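Local coordinates for protein cysteine desulfurase (Fervidobacterium islandicum, PDB 6A6E) that catalyses the pyridoxal-phosphate-dependent removal of sulfur from cysteine, probably leaving it as a persulfide for the Suf iron-sulfur cluster machinery, at residues A[35-40]-A[366-371]; A[227-232]-A[244-249]; A[345-350]-A[394-399]. All coordinates share one frame; numbering follows the deposited sequence.

All three contacts are buried, but they belong to two different sheets. Interactions 1 and 3 lie in the same mixed sheet, where strands 368-373 and 396-400 are neighbours; their centres are about 12 Å apart, and the backbones of Arg371 and Arg398 meet between them. Interaction 2 is in the seven-stranded sheet across the chain's centre, about 29 Å from either by centres. The chemistry follows the place: interaction 1 starts as a parallel strand pair and ends in a carboxylate-guanidinium bridge at the subunit interface, interaction 2 is an antiparallel hairpin with a salt bridge at the end away from its connecting loop, and interaction 3 pairs antiparallel strands through backbone bonds, an aromatic-aliphatic overlap and a side-chain amide.

Interaction 1: A[35-40]-A[366-371]; sequences VYLDNA and FGVATR
A short parallel strand pair brings Val35 and Tyr36 alongside Val368 and Ala369 in the mixed sheet. Val35 N donates to Gly367 O at 2.9 Å, Ala369 N to Val35 O at 3.0 Å, and Leu37 N to Ala369 O, the alternating pattern of parallel strands. On one face Val35 and Val368 lie side by side and point the same way, Val35 CB 3.8 Å from Val368 CG2, with helix 407-423 packed against them. On the other, Tyr36 CD1 rests on the Ala369 methyl at 3.9 Å, next to Leu71 of the second subunit. The pairing joins an N-terminal strand to a C-terminal one, so both ends of the chain build this sheet, as in the small domain of fold-type I pyridoxal-phosphate enzymes. Beyond the paired residues the link passes to side chains, Asp38 and Arg371. CG anti to the backbone N (chi1 -164°) sends the Asp38 carboxylate toward Arg371, where its plane lies 15° from that of the guanidinium. Arg371 grips it side-on: NH2 and NE both reach the syn lone pair of Asp38 OD2, at 3.0 and 3.1 Å, while the bond from Arg371 NE to Asp38 OD1 is weak. OD2 also accepts from His69 NE2 of the second subunit, which ties the bridge to the dimer interface.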
# COMPACT_ATOMS: atom_id res chain seq x y z
N VAL A 35 -26.49 -4.29 11.85
CA VAL A 35 -26.00 -3.66 13.04
C VAL A 35 -24.47 -3.90 13.08
O VAL A 35 -24.01 -4.94 13.55
CB VAL A 35 -26.72 -4.21 14.30
CG1 VAL A 35 -26.05 -3.67 15.54
CG2 VAL A 35 -28.19 -3.76 14.29
N TYR A 36 -23.69 -2.91 12.66
CA TYR A 36 -22.23 -3.13 12.42
C TYR A 36 -21.44 -2.80 13.65
O TYR A 36 -21.25 -1.63 13.98
CB TYR A 36 -21.73 -2.34 11.21
CG TYR A 36 -20.31 -2.69 10.82
CD1 TYR A 36 -20.04 -3.79 10.05
CD2 TYR A 36 -19.25 -1.95 11.29
CE1 TYR A 36 -18.73 -4.16 9.73
CE2 TYR A 36 -17.93 -2.26 10.90
CZ TYR A 36 -17.68 -3.36 10.15
OH TYR A 36 -16.41 -3.68 9.77
N LEU A 37 -21.01 -3.86 14.34
CA LEU A 37 -20.21 -3.73 15.57
C LEU A 37 -18.82 -4.42 15.47
O LEU A 37 -18.29 -4.95 16.49
CB LEU A 37 -20.97 -4.25 16.80
CG LEU A 37 -22.31 -3.54 17.10
CD1 LEU A 37 -23.01 -4.24 18.22
CD2 LEU A 37 -22.10 -2.09 17.49
N ASP A 38 -18.22 -4.36 14.27
CA ASP A 38 -16.85 -4.88 14.05
C ASP A 38 -15.91 -3.74 13.59
O ASP A 38 -14.99 -3.93 12.80
CB ASP A 38 -16.88 -5.95 13.00
CG ASP A 38 -15.61 -6.80 12.99
OD1 ASP A 38 -14.91 -6.85 14.06
OD2 ASP A 38 -15.37 -7.44 11.94
N ASN A 39 -16.14 -2.58 14.18
CA ASN A 39 -15.41 -1.34 13.85
C ASN A 39 -13.92 -1.37 14.15
O ASN A 39 -13.15 -0.68 13.51
CB ASN A 39 -16.08 -0.16 14.56
CG ASN A 39 -17.44 0.09 14.00
OD1 ASN A 39 -17.53 0.49 12.84
ND2 ASN A 39 -18.51 -0.25 14.76
N ALA A 40 -13.56 -2.19 15.14
CA ALA A 40 -12.21 -2.38 15.55
C ALA A 40 -11.36 -3.17 14.53
O ALA A 40 -10.16 -3.08 14.53
CB ALA A 40 -12.24 -3.09 16.85
N PHE A 366 -29.69 -11.95 13.99
CA PHE A 366 -29.92 -10.56 14.44
C PHE A 366 -29.26 -9.47 13.59
O PHE A 366 -29.40 -8.32 13.89
CB PHE A 366 -29.49 -10.39 15.88
CG PHE A 366 -30.28 -11.19 16.83
CD1 PHE A 366 -29.94 -12.52 17.09
CD2 PHE A 366 -31.36 -10.61 17.48
CE1 PHE A 366 -30.70 -13.28 17.97
CE2 PHE A 366 -32.12 -11.36 18.36
CZ PHE A 366 -31.81 -12.68 18.61
N GLY A 367 -28.58 -9.86 12.52
CA GLY A 367 -27.90 -8.91 11.60
C GLY A 367 -26.72 -8.13 12.22
O GLY A 367 -26.26 -7.13 11.66
N VAL A 368 -26.25 -8.61 13.36
CA VAL A 368 -25.25 -7.98 14.17
C VAL A 368 -23.88 -8.60 13.76
O VAL A 368 -23.69 -9.82 13.90
CB VAL A 368 -25.52 -8.27 15.66
CG1 VAL A 368 -24.39 -7.79 16.57
CG2 VAL A 368 -26.82 -7.59 16.09
N ALA A 369 -22.97 -7.71 13.33
CA ALA A 369 -21.58 -8.05 12.97
C ALA A 369 -20.67 -7.88 14.14
O ALA A 369 -20.55 -6.80 14.63
CB ALA A 369 -21.12 -7.16 11.79
N THR A 370 -20.08 -8.97 14.61
CA THR A 370 -19.08 -8.99 15.66
C THR A 370 -17.97 -9.91 15.23
O THR A 370 -18.05 -10.54 14.17
CB THR A 370 -19.62 -9.56 17.00
OG1 THR A 370 -20.00 -10.93 16.82
CG2 THR A 370 -20.82 -8.75 17.48
N ARG A 371 -16.91 -9.99 16.03
CA ARG A 371 -15.80 -10.84 15.70
C ARG A 371 -15.43 -11.75 16.85
O ARG A 371 -15.37 -11.33 17.99
CB ARG A 371 -14.60 -9.95 15.33
CG ARG A 371 -13.36 -10.65 14.79
CD ARG A 371 -12.41 -9.62 14.14
NE ARG A 371 -12.94 -9.18 12.87
CZ ARG A 371 -12.63 -9.64 11.69
NH1 ARG A 371 -11.62 -10.49 11.53
NH2 ARG A 371 -13.29 -9.18 10.67

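Interaction 2: A[227-232]-A[244-249]; sequences VDFLVF and GVLYGK. With GOL (glycerol), chain K.
Asp228 OD1 is gripped by two donors, Lys249 NZ at 3.0 Å and the hydroxyl O1 of a bound glycerol, which probably came from the crystallisation liquor. The ammonium also donates to glycerol O1, so the three groups close a small ring of polar bonds. Lys249 gets there with an extended chain, its CE passing Val227 O at 3.4 Å. Both charges have second partners: Asp226 bridges to Lys249 NZ, and Asp228 OD2 takes Arg199 and the backbone N of Leu207, so the carboxylate is held from both oxygens and is probably ionised. Lys249 N meanwhile donates to Asp228 O, continuing the backbone pairing of Leu230 with Tyr247 and Phe232 with Val245; the Tyr247 N to Leu230 O bond is the shortest of these at 2.8 Å. Together the strands form a beta hairpin in the seven-stranded sheet of the large domain of a fold-type I enzyme, strand 244-248 running against its neighbours, and the connection between them carries His235 and Lys236 of the cofactor pocket. On one face Phe232 lies flat over Val245: its CG sits between the backbone N and the carbonyl carbon (chi1 72°), and Val245 CB stands 3.9 Å from the ring centroid, 28° off the normal. On the other, Val231 CG1 and Leu246 CD1 press together at 3.5 Å, a tight fit beneath helix 103-116. Further along that face Gly248 has no side chain, which lets Phe229 CD1 come within 3.6 Å of its CA.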
# COMPACT_ATOMS: atom_id res chain seq x y z
N VAL A 227 5.59 11.90 21.89
CA VAL A 227 6.04 10.67 21.28
C VAL A 227 7.06 10.94 20.22
O VAL A 227 7.06 11.98 19.57
CB VAL A 227 4.87 9.85 20.63
CG1 VAL A 227 3.86 9.42 21.66
CG2 VAL A 227 4.16 10.60 19.54
N ASP A 228 7.96 9.99 20.02
CA ASP A 228 8.90 10.05 18.91
C ASP A 228 8.33 9.62 17.56
O ASP A 228 8.67 10.21 16.54
CB ASP A 228 10.09 9.23 19.31
CG ASP A 228 10.79 9.83 20.61
OD1 ASP A 228 10.95 11.05 20.67
OD2 ASP A 228 11.05 9.10 21.57
N PHE A 229 7.52 8.59 17.58
CA PHE A 229 6.87 8.07 16.39
C PHE A 229 5.47 7.66 16.79
O PHE A 229 5.26 7.18 17.92
CB PHE A 229 7.61 6.85 15.80
CG PHE A 229 9.01 7.14 15.37
CD1 PHE A 229 9.26 7.75 14.16
CD2 PHE A 229 10.06 6.89 16.23
CE1 PHE A 229 10.52 8.08 13.79
CE2 PHE A 229 11.35 7.20 15.85
CZ PHE A 229 11.58 7.80 14.63
N LEU A 230 4.53 7.85 15.84
CA LEU A 230 3.18 7.31 15.92
C LEU A 230 2.75 6.73 14.54
O LEU A 230 3.00 7.34 13.50
CB LEU A 230 2.20 8.40 16.33
CG LEU A 230 0.75 7.97 16.62
CD1 LEU A 230 0.32 8.35 18.00
CD2 LEU A 230 -0.20 8.62 15.63
N VAL A 231 2.02 5.62 14.57
CA VAL A 231 1.49 5.01 13.36
C VAL A 231 -0.03 4.78 13.46
O VAL A 231 -0.53 4.47 14.53
CB VAL A 231 2.20 3.69 13.09
CG1 VAL A 231 3.69 3.93 12.77
CG2 VAL A 231 2.07 2.69 14.23
N PHE A 232 -0.74 4.87 12.34
CA PHE A 232 -2.11 4.44 12.30
C PHE A 232 -2.52 4.05 10.86
O PHE A 232 -1.77 4.33 9.91
CB PHE A 232 -3.04 5.53 12.94
CG PHE A 232 -3.22 6.81 12.11
CD1 PHE A 232 -2.39 7.91 12.28
CD2 PHE A 232 -4.28 6.92 11.21
CE1 PHE A 232 -2.57 9.07 11.53
CE2 PHE A 232 -4.47 8.06 10.49
CZ PHE A 232 -3.62 9.16 10.66
N GLY A 244 -1.69 4.17 5.13
CA GLY A 244 -1.42 4.47 6.54
C GLY A 244 -0.56 5.72 6.65
O GLY A 244 -0.13 6.32 5.63
N VAL A 245 -0.25 6.05 7.89
CA VAL A 245 0.53 7.20 8.27
C VAL A 245 1.58 6.84 9.25
O VAL A 245 1.35 6.06 10.22
CB VAL A 245 -0.36 8.31 8.91
CG1 VAL A 245 0.50 9.45 9.47
CG2 VAL A 245 -1.29 8.82 7.86
N LEU A 246 2.76 7.40 9.03
CA LEU A 246 3.83 7.36 10.06
C LEU A 246 4.22 8.77 10.34
O LEU A 246 4.63 9.52 9.40
CB LEU A 246 5.03 6.57 9.59
CG LEU A 246 6.35 6.72 10.36
CD1 LEU A 246 6.24 5.96 11.62
CD2 LEU A 246 7.43 6.02 9.58
N TYR A 247 4.14 9.13 11.61
CA TYR A 247 4.59 10.43 12.12
C TYR A 247 5.89 10.19 12.78
O TYR A 247 6.00 9.22 13.49
CB TYR A 247 3.65 11.06 13.18
CG TYR A 247 4.35 12.12 14.07
CD1 TYR A 247 4.63 13.43 13.60
CD2 TYR A 247 4.80 11.79 15.33
CE1 TYR A 247 5.31 14.33 14.41
CE2 TYR A 247 5.47 12.70 16.15
CZ TYR A 247 5.70 13.97 15.68
OH TYR A 247 6.36 14.82 16.49
N GLY A 248 6.87 11.04 12.56
CA GLY A 248 8.04 11.07 13.41
C GLY A 248 8.58 12.47 13.61
O GLY A 248 8.51 13.32 12.69
N LYS A 249 9.18 12.69 14.79
CA LYS A 249 9.94 13.92 15.05
C LYS A 249 10.95 14.19 13.99
O LYS A 249 11.75 13.33 13.67
CB LYS A 249 10.69 13.84 16.39
CG LYS A 249 9.76 13.91 17.57
CD LYS A 249 10.53 14.13 18.88
CE LYS A 249 9.53 14.32 20.02
NZ LYS A 249 10.17 13.92 21.28
C1 GOL K . 13.10 11.76 23.25
O1 GOL K . 12.57 12.49 22.14
C2 GOL K . 14.28 10.84 22.91
O2 GOL K . 14.50 9.96 24.01
C3 GOL K . 14.03 9.97 21.68
O3 GOL K . 15.21 9.77 20.88
O HOH W 1 6.23 14.34 19.13

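Interaction 3: A[345-350]-A[394-399]; sequences LVSFNV and NSTVRA
Phe348 lays one face of its ring over Val397, whose CB stands 3.9 Å from the ring centroid and 18° off the normal, a CH-pi contact. The ring reaches across because Phe348 CG sits between its backbone N and carbonyl carbon (chi1 67°). Leu417 of helix 407-423 and Met326 of helix 308-327 pack against the Phe348 side chain. Beneath the overlap Phe348 and Val397 exchange two backbone bonds, N to O 2.8 Å each way, and Val346 pairs likewise with Ala399. At the strand end Asn349 ND2 donates to Ser395 O at 3.0 Å in a nearly straight bond (169°); Ser395 O lies in the plane of the Asn349 amide, and ND2 in the plane of the Ser395 carbonyl. ND2 also bonds to Tyr335 OH. A leucine in place of Asn349 would probably leave Ser395 O and Tyr335 without this shared donor and let the incoming end of strand 396-400 shift. On the opposite face Ser347 OG, itself bonded to Val188 O, lies 3.4 Å from Arg398 CG, alongside the aliphatic part of that chain. The guanidinium reaches Asn187 O and a bound citrate, consistent with the arginine that receives the substrate carboxylate in related cysteine desulfurases, here carried by a central antiparallel strand of the small-domain sheet.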
# COMPACT_ATOMS: atom_id res chain seq x y z
N LEU A 345 -14.71 -0.58 22.59
CA LEU A 345 -14.98 -1.99 22.40
C LEU A 345 -14.98 -2.81 23.68
O LEU A 345 -14.30 -2.46 24.65
CB LEU A 345 -13.90 -2.56 21.46
CG LEU A 345 -12.44 -2.49 21.95
CD1 LEU A 345 -12.07 -3.73 22.72
CD2 LEU A 345 -11.41 -2.23 20.82
N VAL A 346 -15.69 -3.94 23.62
CA VAL A 346 -15.83 -4.87 24.70
C VAL A 346 -15.58 -6.26 24.20
O VAL A 346 -16.30 -6.73 23.33
CB VAL A 346 -17.25 -4.78 25.31
CG1 VAL A 346 -17.45 -5.78 26.48
CG2 VAL A 346 -17.42 -3.40 25.84
N SER A 347 -14.56 -6.89 24.74
CA SER A 347 -14.28 -8.28 24.47
C SER A 347 -14.89 -9.08 25.64
O SER A 347 -14.76 -8.66 26.81
CB SER A 347 -12.77 -8.52 24.38
OG SER A 347 -12.28 -7.91 23.13
N PHE A 348 -15.49 -10.22 25.31
CA PHE A 348 -16.33 -10.99 26.28
C PHE A 348 -16.56 -12.42 25.78
O PHE A 348 -16.27 -12.72 24.63
CB PHE A 348 -17.73 -10.30 26.51
CG PHE A 348 -18.64 -10.33 25.29
CD1 PHE A 348 -18.50 -9.37 24.32
CD2 PHE A 348 -19.57 -11.33 25.10
CE1 PHE A 348 -19.31 -9.39 23.20
CE2 PHE A 348 -20.36 -11.39 23.97
CZ PHE A 348 -20.24 -10.40 23.00
N ASN A 349 -17.02 -13.29 26.70
CA ASN A 349 -17.47 -14.64 26.41
C ASN A 349 -18.85 -14.91 27.07
O ASN A 349 -19.16 -14.40 28.13
CB ASN A 349 -16.45 -15.63 26.92
CG ASN A 349 -15.36 -15.91 25.89
OD1 ASN A 349 -15.68 -16.18 24.76
ND2 ASN A 349 -14.10 -15.78 26.27
N VAL A 350 -19.71 -15.67 26.38
CA VAL A 350 -20.98 -16.08 26.90
C VAL A 350 -20.70 -17.43 27.56
O VAL A 350 -20.14 -18.32 26.93
CB VAL A 350 -22.01 -16.21 25.79
CG1 VAL A 350 -23.31 -16.81 26.32
CG2 VAL A 350 -22.25 -14.85 25.17
N ASN A 394 -9.96 -19.73 24.99
CA ASN A 394 -8.72 -19.23 24.34
C ASN A 394 -8.94 -18.27 23.18
O ASN A 394 -8.10 -18.14 22.29
CB ASN A 394 -7.82 -20.39 23.93
CG ASN A 394 -7.28 -21.13 25.14
OD1 ASN A 394 -6.97 -20.53 26.19
ND2 ASN A 394 -7.21 -22.44 25.02
N SER A 395 -10.07 -17.57 23.29
CA SER A 395 -10.55 -16.64 22.32
C SER A 395 -11.70 -15.91 22.96
O SER A 395 -12.14 -16.30 24.07
CB SER A 395 -11.04 -17.33 21.04
OG SER A 395 -11.85 -18.44 21.34
N THR A 396 -12.18 -14.85 22.29
CA THR A 396 -13.31 -14.07 22.80
C THR A 396 -14.15 -13.58 21.67
O THR A 396 -13.76 -13.67 20.52
CB THR A 396 -12.89 -12.81 23.65
OG1 THR A 396 -12.66 -11.70 22.77
CG2 THR A 396 -11.65 -13.07 24.51
N VAL A 397 -15.30 -13.04 22.03
CA VAL A 397 -16.16 -12.35 21.14
C VAL A 397 -15.82 -10.86 21.37
O VAL A 397 -15.45 -10.46 22.49
CB VAL A 397 -17.65 -12.61 21.49
CG1 VAL A 397 -18.57 -11.89 20.53
CG2 VAL A 397 -17.98 -14.10 21.44
N ARG A 398 -16.01 -10.04 20.35
CA ARG A 398 -15.73 -8.59 20.46
C ARG A 398 -16.74 -7.77 19.67
O ARG A 398 -17.02 -8.04 18.51
CB ARG A 398 -14.29 -8.27 20.11
CG ARG A 398 -13.92 -6.80 20.40
CD ARG A 398 -12.63 -6.36 19.67
NE ARG A 398 -12.79 -6.47 18.22
CZ ARG A 398 -11.80 -6.47 17.36
NH1 ARG A 398 -10.56 -6.34 17.81
NH2 ARG A 398 -12.05 -6.56 16.04
N ALA A 399 -17.35 -6.82 20.40
CA ALA A 399 -18.23 -5.80 19.86
C ALA A 399 -17.56 -4.43 20.01
O ALA A 399 -17.09 -4.07 21.08
CB ALA A 399 -19.60 -5.81 20.53